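Local coordinates for bacterial regulatory proteins, TetR family (Nitrosomonas europaea, PDB 3NI7), which probably binds DNA as a transcriptional regulator of the TetR family, forming an all-helical assembly of two subunits, at residues I90-L95 against M158-W163; R127-V132 against T151-Y156. All coordinates share one frame; numbering follows the deposited sequence.

Contact 1: residues I90-L95 against M158-W163; sequences IWLDAL and MTFFFW
L92 and W163 lie alongside each other, pointing opposite ways, and carry much of a helix-to-helix contact in the all-helical C-terminal body of this TetR-family protein. Helices 80-96 and 149-164 run roughly the same way here, with a signed crossing angle of -29° and short axes 11.6 Å apart, and leucine, phenylalanine and tryptophan side chains lie between them. The leucine lays its CD2 methyl over the indole and its CB beside the pyrrole atoms, L92 CB being 3.6 Å from W163 NE1. Its CG lies beside the backbone N (chi1 -71°), and from it CD2 reaches over the indole face. This CH-pi contact brings L92 CD2 to 3.4 Å from the centroid of the five-membered ring of W163. The same methyl lies in the plane of the F160 ring, at its edge, with L92 CD2 and F160 CD1 3.5 Å apart. One branch is thus shared by the face of one aromatic ring and the rim of another, a worked example of how a single leucine can knit two rings together. The other branch is more peripheral, with L92 CD1 4.4 Å from T159 CG2.

W91 approaches F160 from a different side. Its benzene edge comes over a face of the phenylalanine, W91 CZ3 standing 3.8 Å from F160 CD1, while the planes are turned 56° apart, an oblique meeting of the two rings. On helix 51-69, D63 OD1 accepts a hydrogen bond from W91 NE1. L95 links these elements from farther along its helix: CD1 lies over a face of W91, toward the rim, and also touches F160 obliquely. Its beta carbon makes the last apolar step, L95 CB lying 3.7 Å from W163 CH2.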
loop_
_atom_site.group_PDB
_atom_site.type_symbol
_atom_site.label_atom_id
_atom_site.label_comp_id
_atom_site.label_asym_id
_atom_site.label_seq_id
_atom_site.Cartn_x
_atom_site.Cartn_y
_atom_site.Cartn_z
ATOM N N ILE A 90 -16.497 6.634 -6.442
ATOM C CA ILE A 90 -17.646 6.684 -5.512
ATOM C C ILE A 90 -17.186 6.332 -4.109
ATOM O O ILE A 90 -17.508 6.969 -3.131
ATOM C CB ILE A 90 -18.747 5.691 -5.874
ATOM C CG1 ILE A 90 -19.454 6.083 -7.156
ATOM C CG2 ILE A 90 -19.778 5.712 -4.819
ATOM C CD1 ILE A 90 -20.421 7.220 -6.969
ATOM N N TRP A 91 -16.394 5.307 -4.015
ATOM C CA TRP A 91 -15.910 4.899 -2.712
ATOM C C TRP A 91 -15.127 6.051 -2.081
ATOM O O TRP A 91 -15.326 6.376 -0.912
ATOM C CB TRP A 91 -15.003 3.689 -2.893
ATOM C CG TRP A 91 -14.732 2.926 -1.707
ATOM C CD1 TRP A 91 -15.589 2.126 -1.067
ATOM C CD2 TRP A 91 -13.475 2.801 -1.044
ATOM N NE1 TRP A 91 -14.966 1.514 0.003
ATOM C CE2 TRP A 91 -13.665 1.920 0.042
ATOM C CE3 TRP A 91 -12.200 3.348 -1.262
ATOM C CZ2 TRP A 91 -12.652 1.589 0.926
ATOM C CZ3 TRP A 91 -11.184 3.037 -0.396
ATOM C CH2 TRP A 91 -11.415 2.162 0.704
ATOM N N LEU A 92 -14.233 6.681 -2.846
ATOM C CA LEU A 92 -13.401 7.722 -2.220
ATOM C C LEU A 92 -14.161 9.006 -1.944
ATOM O O LEU A 92 -13.905 9.676 -0.943
ATOM C CB LEU A 92 -12.162 7.967 -3.010
ATOM C CG LEU A 92 -11.161 6.803 -2.902
ATOM C CD1 LEU A 92 -10.315 6.721 -4.181
ATOM C CD2 LEU A 92 -10.272 6.967 -1.684
ATOM N N ASP A 93 -15.138 9.306 -2.787
ATOM C CA ASP A 93 -16.023 10.420 -2.543
ATOM C C ASP A 93 -16.833 10.201 -1.248
ATOM O O ASP A 93 -16.968 11.088 -0.408
ATOM C CB ASP A 93 -16.942 10.639 -3.743
ATOM C CG ASP A 93 -16.219 11.293 -4.921
ATOM O OD1 ASP A 93 -14.992 11.576 -4.824
ATOM O OD2 ASP A 93 -16.879 11.515 -5.960
ATOM N N ALA A 94 -17.361 8.991 -1.097
ATOM C CA ALA A 94 -18.041 8.631 0.090
ATOM C C ALA A 94 -17.154 8.954 1.303
ATOM O O ALA A 94 -17.555 9.692 2.250
ATOM C CB ALA A 94 -18.376 7.190 0.051
ATOM N N LEU A 95 -15.944 8.420 1.280
ATOM C CA LEU A 95 -15.016 8.663 2.393
ATOM C C LEU A 95 -14.674 10.119 2.485
ATOM O O LEU A 95 -14.429 10.649 3.563
ATOM C CB LEU A 95 -13.716 7.875 2.201
ATOM C CG LEU A 95 -13.917 6.341 2.170
ATOM C CD1 LEU A 95 -12.646 5.532 1.856
ATOM C CD2 LEU A 95 -14.499 5.892 3.479
HETATM N N MSE A 158 -2.487 2.233 -3.885
HETATM C CA MSE A 158 -1.694 3.451 -4.095
HETATM C C MSE A 158 -2.568 4.673 -4.247
HETATM O O MSE A 158 -2.329 5.715 -3.623
HETATM C CB MSE A 158 -0.875 3.348 -5.336
HETATM C CG MSE A 158 0.556 2.959 -5.147
HETATM SE SE MSE A 158 1.359 3.270 -7.002
HETATM C CE MSE A 158 3.286 3.019 -6.538
ATOM N N THR A 159 -3.605 4.535 -5.055
ATOM C CA THR A 159 -4.505 5.641 -5.265
ATOM C C THR A 159 -5.046 6.104 -3.928
ATOM O O THR A 159 -5.141 7.303 -3.669
ATOM C CB THR A 159 -5.659 5.229 -6.108
ATOM O OG1 THR A 159 -5.151 4.661 -7.302
ATOM C CG2 THR A 159 -6.515 6.410 -6.468
ATOM N N PHE A 160 -5.406 5.124 -3.090
ATOM C CA PHE A 160 -6.004 5.385 -1.786
ATOM C C PHE A 160 -5.116 6.245 -0.923
ATOM O O PHE A 160 -5.529 7.304 -0.442
ATOM C CB PHE A 160 -6.269 4.074 -1.086
ATOM C CG PHE A 160 -6.997 4.223 0.201
ATOM C CD1 PHE A 160 -8.070 5.091 0.308
ATOM C CD2 PHE A 160 -6.621 3.507 1.302
ATOM C CE1 PHE A 160 -8.724 5.251 1.468
ATOM C CE2 PHE A 160 -7.282 3.662 2.439
ATOM C CZ PHE A 160 -8.338 4.545 2.526
ATOM N N PHE A 161 -3.884 5.783 -0.760
ATOM C CA PHE A 161 -2.920 6.518 0.024
ATOM C C PHE A 161 -2.590 7.875 -0.570
ATOM O O PHE A 161 -2.489 8.856 0.185
ATOM C CB PHE A 161 -1.694 5.662 0.309
ATOM C CG PHE A 161 -1.901 4.777 1.533
ATOM C CD1 PHE A 161 -1.502 5.212 2.801
ATOM C CD2 PHE A 161 -2.582 3.545 1.429
ATOM C CE1 PHE A 161 -1.726 4.410 3.929
ATOM C CE2 PHE A 161 -2.800 2.736 2.542
ATOM C CZ PHE A 161 -2.375 3.166 3.793
ATOM N N PHE A 162 -2.500 7.949 -1.903
ATOM C CA PHE A 162 -2.320 9.232 -2.607
ATOM C C PHE A 162 -3.518 10.176 -2.383
ATOM O O PHE A 162 -3.346 11.364 -2.173
ATOM C CB PHE A 162 -2.113 8.965 -4.112
ATOM C CG PHE A 162 -2.019 10.197 -4.957
ATOM C CD1 PHE A 162 -0.785 10.731 -5.283
ATOM C CD2 PHE A 162 -3.173 10.827 -5.443
ATOM C CE1 PHE A 162 -0.693 11.905 -6.096
ATOM C CE2 PHE A 162 -3.099 12.008 -6.243
ATOM C CZ PHE A 162 -1.853 12.536 -6.566
ATOM N N TRP A 163 -4.730 9.636 -2.448
ATOM C CA TRP A 163 -5.970 10.417 -2.257
ATOM C C TRP A 163 -6.071 11.079 -0.895
ATOM O O TRP A 163 -6.667 12.162 -0.737
ATOM C CB TRP A 163 -7.169 9.491 -2.419
ATOM C CG TRP A 163 -8.458 9.962 -1.873
ATOM C CD1 TRP A 163 -9.435 10.641 -2.537
ATOM C CD2 TRP A 163 -8.959 9.698 -0.574
ATOM N NE1 TRP A 163 -10.511 10.843 -1.723
ATOM C CE2 TRP A 163 -10.254 10.265 -0.505
ATOM C CE3 TRP A 163 -8.443 9.032 0.544
ATOM C CZ2 TRP A 163 -11.030 10.218 0.650
ATOM C CZ3 TRP A 163 -9.213 8.981 1.693
ATOM C CH2 TRP A 163 -10.500 9.574 1.738
#

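Contact 2: residues R127-V132 against T151-Y156; sequences RTVQWV and TLTTIY
V129 meets Y156, T153 and L152 where helices 115-135 and 149-164 cross steeply, at 116°, with short axes 10.2 Å apart. This is helix packing within the C-terminal domain, carried by small side chains from one helix and a mixed set from the other.

The apolar contacts belong to the two methyls of the valine: CG2 goes to the ring and CG1 to L152, with T153 OG1 near both. V129 CG2 lies 3.8 Å from Y156 CD2, meeting the ring obliquely, while V129 CG1, anti to the backbone N (chi1 157°), stands 4.4 Å from L152 CG.

A second group sets methyls against hydroxyl oxygens. V129 CG1 comes to 3.5 Å from T153 OG1, the two side chains crossing at about a right angle. T128 CG2 makes the matching approach to Y156 OH, at 3.6 Å.

The hydroxyls of T128 and T153 bond within their own helices: T128 OG1 to R124 O and T153 OG1 to E149 O, each one turn back. Both threonines can therefore sit buried in a contact that is otherwise one of methyls and a ring. An alanine in place of Y156 would probably leave V129 CG2 and T128 CG2 without the ring and hydroxyl they pack against, opening a gap between the helices.

Nearby, T151 OG1 is hydrogen-bonded to S126 OG of the second subunit. Within the chain, helix 51-69 brings M66 against T128 and V132, and helix 80-96 adds L87 beside V132 and I88 beside Y156.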
loop_
_atom_site.group_PDB
_atom_site.type_symbol
_atom_site.label_atom_id
_atom_site.label_comp_id
_atom_site.label_asym_id
_atom_site.label_seq_id
_atom_site.Cartn_x
_atom_site.Cartn_y
_atom_site.Cartn_z
ATOM N N ARG A 127 -11.726 -8.562 -0.527
ATOM C CA ARG A 127 -13.118 -8.661 -0.987
ATOM C C ARG A 127 -13.434 -7.469 -1.847
ATOM O O ARG A 127 -14.099 -7.586 -2.871
ATOM C CB ARG A 127 -14.133 -8.696 0.147
ATOM C CG ARG A 127 -15.573 -9.075 -0.408
ATOM C CD ARG A 127 -16.720 -8.961 0.654
ATOM N NE ARG A 127 -18.011 -9.574 0.253
ATOM C CZ ARG A 127 -18.949 -8.991 -0.507
ATOM N NH1 ARG A 127 -18.763 -7.766 -1.012
ATOM N NH2 ARG A 127 -20.082 -9.644 -0.774
ATOM N N THR A 128 -12.978 -6.308 -1.397
ATOM C CA THR A 128 -13.296 -5.056 -2.101
ATOM C C THR A 128 -12.748 -5.082 -3.518
ATOM O O THR A 128 -13.463 -4.875 -4.504
ATOM C CB THR A 128 -12.722 -3.834 -1.378
ATOM O OG1 THR A 128 -12.980 -3.911 0.044
ATOM C CG2 THR A 128 -13.351 -2.614 -1.939
ATOM N N VAL A 129 -11.472 -5.417 -3.602
ATOM C CA VAL A 129 -10.815 -5.531 -4.863
ATOM C C VAL A 129 -11.488 -6.568 -5.721
ATOM O O VAL A 129 -11.613 -6.381 -6.938
ATOM C CB VAL A 129 -9.315 -5.858 -4.667
ATOM C CG1 VAL A 129 -8.678 -6.545 -5.926
ATOM C CG2 VAL A 129 -8.566 -4.558 -4.287
ATOM N N GLN A 130 -11.886 -7.685 -5.136
ATOM C CA GLN A 130 -12.407 -8.770 -5.976
ATOM C C GLN A 130 -13.825 -8.479 -6.378
ATOM O O GLN A 130 -14.287 -8.893 -7.441
ATOM C CB GLN A 130 -12.309 -10.074 -5.260
ATOM C CG GLN A 130 -10.874 -10.488 -5.105
ATOM C CD GLN A 130 -10.724 -11.675 -4.257
ATOM O OE1 GLN A 130 -11.697 -12.150 -3.667
ATOM N NE2 GLN A 130 -9.504 -12.194 -4.187
ATOM N N TRP A 131 -14.473 -7.699 -5.524
ATOM C CA TRP A 131 -15.831 -7.264 -5.707
ATOM C C TRP A 131 -15.874 -6.233 -6.824
ATOM O O TRP A 131 -16.779 -6.247 -7.649
ATOM C CB TRP A 131 -16.363 -6.626 -4.400
ATOM C CG TRP A 131 -17.761 -6.222 -4.544
ATOM C CD1 TRP A 131 -18.818 -6.970 -4.277
ATOM C CD2 TRP A 131 -18.265 -5.003 -5.088
ATOM N NE1 TRP A 131 -19.967 -6.318 -4.597
ATOM C CE2 TRP A 131 -19.641 -5.097 -5.112
ATOM C CE3 TRP A 131 -17.679 -3.845 -5.571
ATOM C CZ2 TRP A 131 -20.454 -4.073 -5.563
ATOM C CZ3 TRP A 131 -18.495 -2.825 -6.019
ATOM C CH2 TRP A 131 -19.862 -2.955 -6.016
ATOM N N VAL A 132 -14.932 -5.309 -6.833
ATOM C CA VAL A 132 -14.981 -4.289 -7.870
ATOM C C VAL A 132 -14.746 -4.953 -9.250
ATOM O O VAL A 132 -15.402 -4.629 -10.251
ATOM C CB VAL A 132 -13.915 -3.158 -7.669
ATOM C CG1 VAL A 132 -14.096 -2.135 -8.713
ATOM C CG2 VAL A 132 -14.043 -2.519 -6.337
ATOM N N THR A 151 -2.210 -6.126 -9.797
ATOM C CA THR A 151 -2.003 -4.838 -10.406
ATOM C C THR A 151 -3.092 -3.978 -9.850
ATOM O O THR A 151 -2.858 -2.951 -9.173
ATOM C CB THR A 151 -2.099 -4.912 -11.929
ATOM O OG1 THR A 151 -1.015 -5.704 -12.428
ATOM C CG2 THR A 151 -2.050 -3.553 -12.529
ATOM N N LEU A 152 -4.304 -4.422 -10.104
ATOM C CA LEU A 152 -5.455 -3.692 -9.580
ATOM C C LEU A 152 -5.368 -3.474 -8.056
ATOM O O LEU A 152 -5.755 -2.438 -7.565
ATOM C CB LEU A 152 -6.707 -4.470 -9.872
ATOM C CG LEU A 152 -7.964 -3.827 -9.367
ATOM C CD1 LEU A 152 -8.008 -2.374 -9.737
ATOM C CD2 LEU A 152 -9.079 -4.644 -9.980
ATOM N N THR A 153 -4.839 -4.423 -7.320
ATOM C CA THR A 153 -4.719 -4.188 -5.894
ATOM C C THR A 153 -3.725 -3.090 -5.666
ATOM O O THR A 153 -3.987 -2.154 -4.899
ATOM C CB THR A 153 -4.260 -5.438 -5.073
ATOM O OG1 THR A 153 -5.252 -6.466 -5.179
ATOM C CG2 THR A 153 -4.124 -5.075 -3.623
ATOM N N THR A 154 -2.576 -3.213 -6.326
ATOM C CA THR A 154 -1.506 -2.286 -6.083
ATOM C C THR A 154 -1.985 -0.922 -6.452
ATOM O O THR A 154 -1.625 0.049 -5.824
ATOM C CB THR A 154 -0.301 -2.643 -6.872
ATOM O OG1 THR A 154 0.177 -3.921 -6.399
ATOM C CG2 THR A 154 0.780 -1.573 -6.698
ATOM N N ILE A 155 -2.846 -0.851 -7.453
ATOM C CA ILE A 155 -3.366 0.450 -7.872
ATOM C C ILE A 155 -4.358 0.988 -6.872
ATOM O O ILE A 155 -4.373 2.186 -6.545
ATOM C CB ILE A 155 -4.003 0.429 -9.298
ATOM C CG1 ILE A 155 -2.913 0.189 -10.387
ATOM C CG2 ILE A 155 -4.682 1.758 -9.586
ATOM C CD1 ILE A 155 -3.430 -0.369 -11.757
ATOM N N TYR A 156 -5.208 0.112 -6.380
ATOM C CA TYR A 156 -6.259 0.581 -5.475
ATOM C C TYR A 156 -5.640 1.046 -4.166
ATOM O O TYR A 156 -5.866 2.144 -3.714
ATOM C CB TYR A 156 -7.299 -0.459 -5.340
ATOM C CG TYR A 156 -8.236 -0.300 -4.222
ATOM C CD1 TYR A 156 -9.410 0.447 -4.332
ATOM C CD2 TYR A 156 -8.011 -1.006 -3.044
ATOM C CE1 TYR A 156 -10.312 0.535 -3.243
ATOM C CE2 TYR A 156 -8.876 -0.920 -1.968
ATOM C CZ TYR A 156 -10.013 -0.166 -2.071
ATOM O OH TYR A 156 -10.800 -0.203 -0.941
#

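Contacts 1 and 2 share helix 149-164, and their centres lie about 12 Å apart; along the chain, both segments of contact 2 fall between those of contact 1. They meet directly through W91 and Y156, whose rings pack with planes at about 45°. M66 of helix 51-69 is a second bridge, touching W91 as well as T128 and V132. Contact 1 is the more central, its centre about 7 Å from the centre of the chain against about 13 Å for contact 2. Segments of both contacts also touch the second subunit, and neither contact includes the predicted helix-turn-helix, residues 29-48.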